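Local coordinates for CSE1 (PDB 4AN8), which serves as a subunit of the Cascade ribonucleoprotein complex, which probably uses CRISPR RNA to target invading nucleic acids in bacterial adaptive immunity, at residues Q113-P118 with L224-L229; L427-Y433 with A468-T472. Residues are numbered along the deposited sequence.

Contact 1: Q113-P118 with L224-L229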
ATOM      1  N   GLN A 113      -2.250 -18.976  12.704  1.00 18.86           N
ATOM      2  CA  GLN A 113      -1.437 -20.147  12.406  1.00 18.86           C
ATOM      3  C   GLN A 113      -2.271 -21.434  12.461  1.00 18.86           C
ATOM      4  O   GLN A 113      -3.461 -21.386  12.733  1.00 18.86           O
ATOM      5  CB  GLN A 113      -0.250 -20.208  13.372  1.00 21.46           C
ATOM      6  CG  GLN A 113       0.678 -19.014  13.266  1.00 21.46           C
ATOM      7  CD  GLN A 113       1.598 -18.912  14.446  1.00 21.46           C
ATOM      8  OE1 GLN A 113       2.515 -19.704  14.589  1.00 21.46           O
ATOM      9  NE2 GLN A 113       1.355 -17.938  15.312  1.00 21.46           N
ATOM     10  N   VAL A 114      -1.644 -22.569  12.178  1.00 26.73           N
ATOM     11  CA  VAL A 114      -2.342 -23.853  12.135  1.00 26.73           C
ATOM     12  C   VAL A 114      -1.684 -24.737  13.176  1.00 26.73           C
ATOM     13  O   VAL A 114      -0.514 -25.110  13.025  1.00 26.73           O
ATOM     14  CB  VAL A 114      -2.204 -24.532  10.748  1.00 22.95           C
ATOM     15  CG1 VAL A 114      -2.996 -25.860  10.703  1.00 22.95           C
ATOM     16  CG2 VAL A 114      -2.638 -23.584   9.620  1.00 22.95           C
ATOM     17  N   ALA A 115      -2.420 -25.052  14.239  1.00 26.29           N
ATOM     18  CA  ALA A 115      -1.844 -25.682  15.411  1.00 26.29           C
ATOM     19  C   ALA A 115      -1.246 -27.041  15.106  1.00 26.29           C
ATOM     20  O   ALA A 115      -0.278 -27.432  15.738  1.00 26.29           O
ATOM     21  CB  ALA A 115      -2.887 -25.804  16.518  1.00 30.72           C
ATOM     22  N   ASP A 116      -1.813 -27.758  14.141  1.00 29.31           N
ATOM     23  CA  ASP A 116      -1.368 -29.120  13.873  1.00 29.31           C
ATOM     24  C   ASP A 116      -0.588 -29.317  12.573  1.00 29.31           C
ATOM     25  O   ASP A 116      -0.505 -30.438  12.063  1.00 29.31           O
ATOM     26  CB  ASP A 116      -2.533 -30.120  13.952  1.00 44.90           C
ATOM     27  CG  ASP A 116      -3.673 -29.765  13.023  1.00 44.90           C
ATOM     28  OD1 ASP A 116      -3.483 -28.906  12.138  1.00 44.90           O
ATOM     29  OD2 ASP A 116      -4.766 -30.349  13.172  1.00 44.90           O
ATOM     30  N   LEU A 117      -0.021 -28.238  12.035  1.00 33.54           N
ATOM     31  CA  LEU A 117       0.988 -28.404  11.004  1.00 33.54           C
ATOM     32  C   LEU A 117       2.098 -29.201  11.662  1.00 33.54           C
ATOM     33  O   LEU A 117       2.474 -28.912  12.786  1.00 33.54           O
ATOM     34  CB  LEU A 117       1.525 -27.054  10.535  1.00 23.09           C
ATOM     35  CG  LEU A 117       0.861 -26.456   9.295  1.00 23.09           C
ATOM     36  CD1 LEU A 117       1.352 -25.016   9.041  1.00 23.09           C
ATOM     37  CD2 LEU A 117       1.094 -27.365   8.087  1.00 23.09           C
ATOM     38  N   PRO A 118       2.597 -30.236  10.988  1.00 38.59           N
ATOM     39  CA  PRO A 118       3.732 -31.004  11.508  1.00 38.59           C
ATOM     40  C   PRO A 118       4.999 -30.164  11.686  1.00 38.59           C
ATOM     41  O   PRO A 118       5.218 -29.226  10.929  1.00 38.59           O
ATOM     42  CB  PRO A 118       3.963 -32.078  10.430  1.00 35.29           C
ATOM     43  CG  PRO A 118       3.023 -31.753   9.304  1.00 35.29           C
ATOM     44  CD  PRO A 118       1.928 -30.914   9.868  1.00 35.29           C
ATOM     45  N   LEU A 224      -7.963 -23.048  12.589  1.00 28.90           N
ATOM     46  CA  LEU A 224      -7.920 -23.848  11.382  1.00 28.90           C
ATOM     47  C   LEU A 224      -7.079 -25.053  11.669  1.00 28.90           C
ATOM     48  O   LEU A 224      -6.121 -24.955  12.431  1.00 28.90           O
ATOM     49  CB  LEU A 224      -7.316 -23.036  10.232  1.00 37.82           C
ATOM     50  CG  LEU A 224      -8.096 -21.779   9.828  1.00 37.82           C
ATOM     51  CD1 LEU A 224      -7.286 -20.921   8.848  1.00 37.82           C
ATOM     52  CD2 LEU A 224      -9.443 -22.148   9.239  1.00 37.82           C
ATOM     53  N   ARG A 225      -7.426 -26.183  11.060  1.00 26.46           N
ATOM     54  CA  ARG A 225      -6.655 -27.419  11.236  1.00 26.46           C
ATOM     55  C   ARG A 225      -6.096 -27.886   9.899  1.00 26.46           C
ATOM     56  O   ARG A 225      -6.635 -27.545   8.836  1.00 26.46           O
ATOM     57  CB  ARG A 225      -7.534 -28.488  11.858  1.00 50.19           C
ATOM     58  CG  ARG A 225      -8.080 -28.094  13.221  1.00 50.19           C
ATOM     59  CD  ARG A 225      -6.969 -28.123  14.262  1.00 50.19           C
ATOM     60  NE  ARG A 225      -7.468 -27.873  15.611  1.00 50.19           N
ATOM     61  CZ  ARG A 225      -7.053 -26.875  16.393  1.00 50.19           C
ATOM     62  NH1 ARG A 225      -6.120 -26.031  15.960  1.00 50.19           N
ATOM     63  NH2 ARG A 225      -7.572 -26.726  17.609  1.00 50.19           N
ATOM     64  N   LEU A 226      -5.018 -28.654   9.933  1.00 21.72           N
ATOM     65  CA  LEU A 226      -4.394 -29.094   8.694  1.00 21.72           C
ATOM     66  C   LEU A 226      -5.383 -29.838   7.792  1.00 21.72           C
ATOM     67  O   LEU A 226      -5.413 -29.625   6.557  1.00 21.72           O
ATOM     68  CB  LEU A 226      -3.176 -29.975   8.992  1.00 26.02           C
ATOM     69  CG  LEU A 226      -2.491 -30.467   7.707  1.00 26.02           C
ATOM     70  CD1 LEU A 226      -2.220 -29.298   6.715  1.00 26.02           C
ATOM     71  CD2 LEU A 226      -1.221 -31.203   8.033  1.00 26.02           C
ATOM     72  N   GLY A 227      -6.215 -30.689   8.410  1.00 25.32           N
ATOM     73  CA  GLY A 227      -7.193 -31.471   7.682  1.00 25.32           C
ATOM     74  C   GLY A 227      -8.181 -30.626   6.907  1.00 25.32           C
ATOM     75  O   GLY A 227      -8.755 -31.089   5.917  1.00 25.32           O
ATOM     76  N   ASP A 228      -8.383 -29.381   7.331  1.00 22.46           N
ATOM     77  CA  ASP A 228      -9.300 -28.486   6.592  1.00 22.46           C
ATOM     78  C   ASP A 228      -8.629 -27.762   5.429  1.00 22.46           C
ATOM     79  O   ASP A 228      -9.290 -27.179   4.588  1.00 22.46           O
ATOM     80  CB  ASP A 228      -9.970 -27.479   7.524  1.00 43.19           C
ATOM     81  CG  ASP A 228     -10.852 -28.153   8.555  1.00 43.19           C
ATOM     82  OD1 ASP A 228     -11.824 -28.844   8.166  1.00 43.19           O
ATOM     83  OD2 ASP A 228     -10.570 -27.999   9.757  1.00 43.19           O
ATOM     84  N   LEU A 229      -7.308 -27.827   5.383  1.00 25.22           N
ATOM     85  CA  LEU A 229      -6.571 -27.000   4.458  1.00 25.22           C
ATOM     86  C   LEU A 229      -5.902 -27.824   3.375  1.00 25.22           C
ATOM     87  O   LEU A 229      -5.712 -27.350   2.269  1.00 25.22           O
ATOM     88  CB  LEU A 229      -5.508 -26.190   5.219  1.00 26.07           C
ATOM     89  CG  LEU A 229      -6.109 -25.231   6.260  1.00 26.07           C
ATOM     90  CD1 LEU A 229      -5.031 -24.484   7.074  1.00 26.07           C
ATOM     91  CD2 LEU A 229      -7.051 -24.261   5.557  1.00 26.07           C
TER
HETATM   92  O   HOH W   1      -6.627 -19.973  13.100  1.00 54.65           O
HETATM   93  O   HOH W   2      -4.915 -23.769  14.627  1.00 54.65           O
HETATM   94  O   HOH W   3      -5.898 -31.444  11.218  1.00 54.65           O

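Contact 2: L427-Y433 with A468-T472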
ATOM      1  N   LEU A 427      19.142   7.513 -23.351  1.00 48.54           N
ATOM      2  CA  LEU A 427      18.913   8.954 -23.366  1.00 48.54           C
ATOM      3  C   LEU A 427      18.201   9.346 -22.083  1.00 48.54           C
ATOM      4  O   LEU A 427      17.257   8.683 -21.681  1.00 48.54           O
ATOM      5  CB  LEU A 427      18.079   9.356 -24.587  1.00 50.09           C
ATOM      6  CG  LEU A 427      18.668   9.067 -25.975  1.00 50.09           C
ATOM      7  CD1 LEU A 427      17.612   9.285 -27.052  1.00 50.09           C
ATOM      8  CD2 LEU A 427      19.899   9.931 -26.245  1.00 50.09           C
ATOM      9  N   PRO A 428      18.659  10.417 -21.427  1.00 42.33           N
ATOM     10  CA  PRO A 428      18.083  10.874 -20.154  1.00 42.33           C
ATOM     11  C   PRO A 428      16.768  11.645 -20.280  1.00 42.33           C
ATOM     12  O   PRO A 428      16.284  12.183 -19.287  1.00 42.33           O
ATOM     13  CB  PRO A 428      19.154  11.827 -19.618  1.00 30.53           C
ATOM     14  CG  PRO A 428      19.843  12.343 -20.853  1.00 30.53           C
ATOM     15  CD  PRO A 428      19.848  11.193 -21.814  1.00 30.53           C
ATOM     16  N   LEU A 429      16.182  11.696 -21.469  1.00 36.59           N
ATOM     17  CA  LEU A 429      15.065  12.607 -21.688  1.00 36.59           C
ATOM     18  C   LEU A 429      13.792  12.259 -20.870  1.00 36.59           C
ATOM     19  O   LEU A 429      13.287  13.087 -20.107  1.00 36.59           O
ATOM     20  CB  LEU A 429      14.766  12.710 -23.188  1.00 24.89           C
ATOM     21  CG  LEU A 429      13.718  13.749 -23.561  1.00 24.89           C
ATOM     22  CD1 LEU A 429      14.217  15.110 -23.164  1.00 24.89           C
ATOM     23  CD2 LEU A 429      13.416  13.682 -25.062  1.00 24.89           C
ATOM     24  N   GLU A 430      13.283  11.041 -21.025  1.00 36.46           N
ATOM     25  CA  GLU A 430      12.019  10.672 -20.388  1.00 36.46           C
ATOM     26  C   GLU A 430      12.189  10.482 -18.889  1.00 36.46           C
ATOM     27  O   GLU A 430      11.351  10.922 -18.097  1.00 36.46           O
ATOM     28  CB  GLU A 430      11.462   9.393 -21.001  1.00 49.86           C
ATOM     29  CG  GLU A 430      10.910   9.537 -22.399  1.00 49.86           C
ATOM     30  CD  GLU A 430      10.501   8.192 -22.962  1.00 49.86           C
ATOM     31  OE1 GLU A 430       9.401   7.707 -22.604  1.00 49.86           O
ATOM     32  OE2 GLU A 430      11.297   7.603 -23.732  1.00 49.86           O
ATOM     33  N   ARG A 431      13.273   9.815 -18.509  1.00 34.44           N
ATOM     34  CA  ARG A 431      13.592   9.597 -17.105  1.00 34.44           C
ATOM     35  C   ARG A 431      13.638  10.913 -16.343  1.00 34.44           C
ATOM     36  O   ARG A 431      13.072  11.022 -15.255  1.00 34.44           O
ATOM     37  CB  ARG A 431      14.903   8.825 -16.964  1.00 60.10           C
ATOM     38  CG  ARG A 431      15.329   8.551 -15.538  1.00 60.10           C
ATOM     39  CD  ARG A 431      16.549   7.624 -15.479  1.00 60.10           C
ATOM     40  NE  ARG A 431      17.725   8.143 -16.184  1.00 60.10           N
ATOM     41  CZ  ARG A 431      18.543   9.078 -15.701  1.00 60.10           C
ATOM     42  NH1 ARG A 431      18.315   9.626 -14.511  1.00 60.10           N
ATOM     43  NH2 ARG A 431      19.588   9.481 -16.416  1.00 60.10           N
ATOM     44  N   LEU A 432      14.279  11.933 -16.909  1.00 30.52           N
ATOM     45  CA  LEU A 432      14.418  13.191 -16.171  1.00 30.52           C
ATOM     46  C   LEU A 432      13.148  14.038 -16.152  1.00 30.52           C
ATOM     47  O   LEU A 432      12.837  14.679 -15.154  1.00 30.52           O
ATOM     48  CB  LEU A 432      15.605  14.015 -16.674  1.00 51.94           C
ATOM     49  CG  LEU A 432      16.914  13.684 -15.965  1.00 51.94           C
ATOM     50  CD1 LEU A 432      17.524  12.446 -16.579  1.00 51.94           C
ATOM     51  CD2 LEU A 432      17.884  14.855 -16.043  1.00 51.94           C
ATOM     52  N   TYR A 433      12.422  14.056 -17.261  1.00 23.22           N
ATOM     53  CA  TYR A 433      11.122  14.714 -17.285  1.00 23.22           C
ATOM     54  C   TYR A 433      10.274  14.190 -16.108  1.00 23.22           C
ATOM     55  O   TYR A 433       9.851  14.950 -15.248  1.00 23.22           O
ATOM     56  CB  TYR A 433      10.445  14.432 -18.625  1.00 24.50           C
ATOM     57  CG  TYR A 433       9.018  14.918 -18.734  1.00 24.50           C
ATOM     58  CD1 TYR A 433       8.723  16.274 -18.694  1.00 24.50           C
ATOM     59  CD2 TYR A 433       7.964  14.021 -18.895  1.00 24.50           C
ATOM     60  CE1 TYR A 433       7.425  16.730 -18.799  1.00 24.50           C
ATOM     61  CE2 TYR A 433       6.645  14.475 -19.007  1.00 24.50           C
ATOM     62  CZ  TYR A 433       6.388  15.826 -18.961  1.00 24.50           C
ATOM     63  OH  TYR A 433       5.101  16.298 -19.068  1.00 24.50           O
ATOM     64  N   ALA A 468      15.259  18.382 -18.888  1.00 35.17           N
ATOM     65  CA  ALA A 468      15.546  17.041 -19.396  1.00 35.17           C
ATOM     66  C   ALA A 468      16.190  17.087 -20.780  1.00 35.17           C
ATOM     67  O   ALA A 468      17.041  16.261 -21.114  1.00 35.17           O
ATOM     68  CB  ALA A 468      14.276  16.187 -19.424  1.00 26.91           C
ATOM     69  N   TRP A 469      15.768  18.046 -21.591  1.00 38.57           N
ATOM     70  CA  TRP A 469      16.343  18.189 -22.915  1.00 38.57           C
ATOM     71  C   TRP A 469      17.787  18.728 -22.799  1.00 38.57           C
ATOM     72  O   TRP A 469      18.707  18.222 -23.461  1.00 38.57           O
ATOM     73  CB  TRP A 469      15.453  19.065 -23.809  1.00 33.32           C
ATOM     74  CG  TRP A 469      16.089  19.378 -25.121  1.00 33.32           C
ATOM     75  CD1 TRP A 469      16.521  20.604 -25.551  1.00 33.32           C
ATOM     76  CD2 TRP A 469      16.402  18.450 -26.164  1.00 33.32           C
ATOM     77  NE1 TRP A 469      17.076  20.491 -26.796  1.00 33.32           N
ATOM     78  CE2 TRP A 469      17.017  19.181 -27.198  1.00 33.32           C
ATOM     79  CE3 TRP A 469      16.217  17.073 -26.328  1.00 33.32           C
ATOM     80  CZ2 TRP A 469      17.451  18.584 -28.374  1.00 33.32           C
ATOM     81  CZ3 TRP A 469      16.659  16.478 -27.501  1.00 33.32           C
ATOM     82  CH2 TRP A 469      17.268  17.238 -28.509  1.00 33.32           C
ATOM     83  N   LYS A 470      17.983  19.718 -21.926  1.00 46.57           N
ATOM     84  CA  LYS A 470      19.328  20.193 -21.619  1.00 46.57           C
ATOM     85  C   LYS A 470      20.269  19.028 -21.348  1.00 46.57           C
ATOM     86  O   LYS A 470      21.382  18.987 -21.866  1.00 46.57           O
ATOM     87  CB  LYS A 470      19.324  21.151 -20.426  1.00 76.19           C
ATOM     88  CG  LYS A 470      20.715  21.613 -20.006  1.00 76.19           C
ATOM     89  CD  LYS A 470      20.642  22.631 -18.874  1.00 76.19           C
ATOM     90  CE  LYS A 470      21.996  22.842 -18.199  1.00 76.19           C
ATOM     91  NZ  LYS A 470      22.998  23.491 -19.092  1.00 76.19           N
ATOM     92  N   ALA A 471      19.811  18.066 -20.554  1.00 44.04           N
ATOM     93  CA  ALA A 471      20.648  16.930 -20.187  1.00 44.04           C
ATOM     94  C   ALA A 471      20.907  16.009 -21.365  1.00 44.04           C
ATOM     95  O   ALA A 471      21.936  15.341 -21.432  1.00 44.04           O
ATOM     96  CB  ALA A 471      20.022  16.159 -19.023  1.00 29.08           C
ATOM     97  N   THR A 472      19.963  15.966 -22.296  1.00 28.67           N
ATOM     98  CA  THR A 472      20.103  15.125 -23.491  1.00 28.67           C
ATOM     99  C   THR A 472      21.040  15.793 -24.508  1.00 28.67           C
ATOM    100  O   THR A 472      21.804  15.112 -25.180  1.00 28.67           O
ATOM    101  CB  THR A 472      18.727  14.853 -24.143  1.00 38.87           C
ATOM    102  OG1 THR A 472      17.852  14.269 -23.168  1.00 38.87           O
ATOM    103  CG2 THR A 472      18.854  13.915 -25.323  1.00 38.87           C
TER

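Contact 1: Q113-P118 with L224-L229
Val-114 lies at the apolar centre of the contact, with its two methyl groups engaged by different parts of the partner. Val-114 CG2 packs against CD1 of the buried Leu-229 at 3.6 Å, while its CG1 rests on the backbone, 3.5 Å from Leu-226 N. Leu-226, whose CA-to-CB bond points toward the other segment, extends this surface: its CD1 is 4.1 Å from Leu-117 CD2, and its CD2 is 3.7 Å from Pro-118 CD. Leu-224 and Leu-229 both rest on Val-270 of strand 261-273, so the contact lies against the mixed sheet of the fold. Two tight backbone features meet here, a type I beta turn from Val-114 to Leu-117 and the short, weakly bonded helical segment 226-229. The beta turn presents Asp-116 to the backbone at Leu-226, where Asp-116 OD1 accepts a hydrogen bond from Leu-226 N (2.7 Å). Asp-116 OD2 accepts one from water 3 (2.5 Å), which in turn accepts from Gly-227 N (2.9 Å). Farther along the edge, water 2 accepts from Ala-115 N at 2.8 Å and lies 2.8 Å from Leu-224 O, to which it can donate, filling the gap between the backbones. The Arg-225 side chain runs past the turn, with NH1 3.3 Å from Ala-115 CB; its guanidinium forms a salt bridge with Glu-108.

Contact 2: L427-Y433 with A468-T472
Leu-427, the first residue to depart from helical geometry after helix 417-426, contributes at the margin, with CD2 4.2 Å from Thr-472 CG2; it also touches Val-399 and Phe-475. Next comes Pro-428, at the N-cap position of helix 429-446. The CA-to-CB bond of Pro-428 points toward the second helix, and Pro-428 CG lies 3.7 Å from Ala-471 O and 3.6 Å from Thr-472 OG1. Thr-472 OG1 donates to Ala-468 O (3.0 Å), so the hydroxyl proton is used within its own helix, and OG1 lies beside carbon, 3.5 Å from Leu-429 CB. The branched end of Leu-429 reaches farther across: CD1 is 3.9 Å from Ala-468 CB and 4.2 Å from Trp-469 CB. Here helices 429-446 and 453-476 cross as antiparallel neighbours in the C-terminal helical bundle of Cse1. The short axes run at 147° and approach to 8.5 Å, a close spacing permitted by the small side chains of Ala-468 and Ala-471. Indeed, Ala-468 CB presses directly on the facing backbone, 3.3 Å from Leu-429 O and 3.6 Å from Tyr-433 N. Leu-432 covers both alanines, its CB 3.7 Å from Ala-468 CB and its CD2 3.9 Å from Ala-471 CB. Apart from its backbone N, Tyr-433 meets Ala-468 through CB (Tyr-433 CB to Ala-468 CB 4.3 Å); its side chain also touches Leu-461 and Ala-464, and its hydroxyl is hydrogen-bonded to Ala-385 O of helix 372-403. On the second helix, Trp-469 stacks with Phe-493 of helix 483-499, and its NE1 is hydrogen-bonded to Glu-490 OE1.

From the N terminus, the chain passes helix 88-98 before reaching 113-118. It then makes an excursion of 105 residues, including helices 154-167 and 199-206, and returns at 224-229 to close contact 1 against the mixed sheet. That loop is complete well before contact 2 opens, so the two are in series and neither nest nor cross. Beyond strands 342-351 and 354-364, the chain enters its helical C-terminal part. There contact 2 closes a shorter, largely helical excursion of 34 residues, joining the start of helix 429-446 to helix 453-476. The centres of contact 1 and contact 2 lie about 55 Å apart, on opposite sides of the chain's centre.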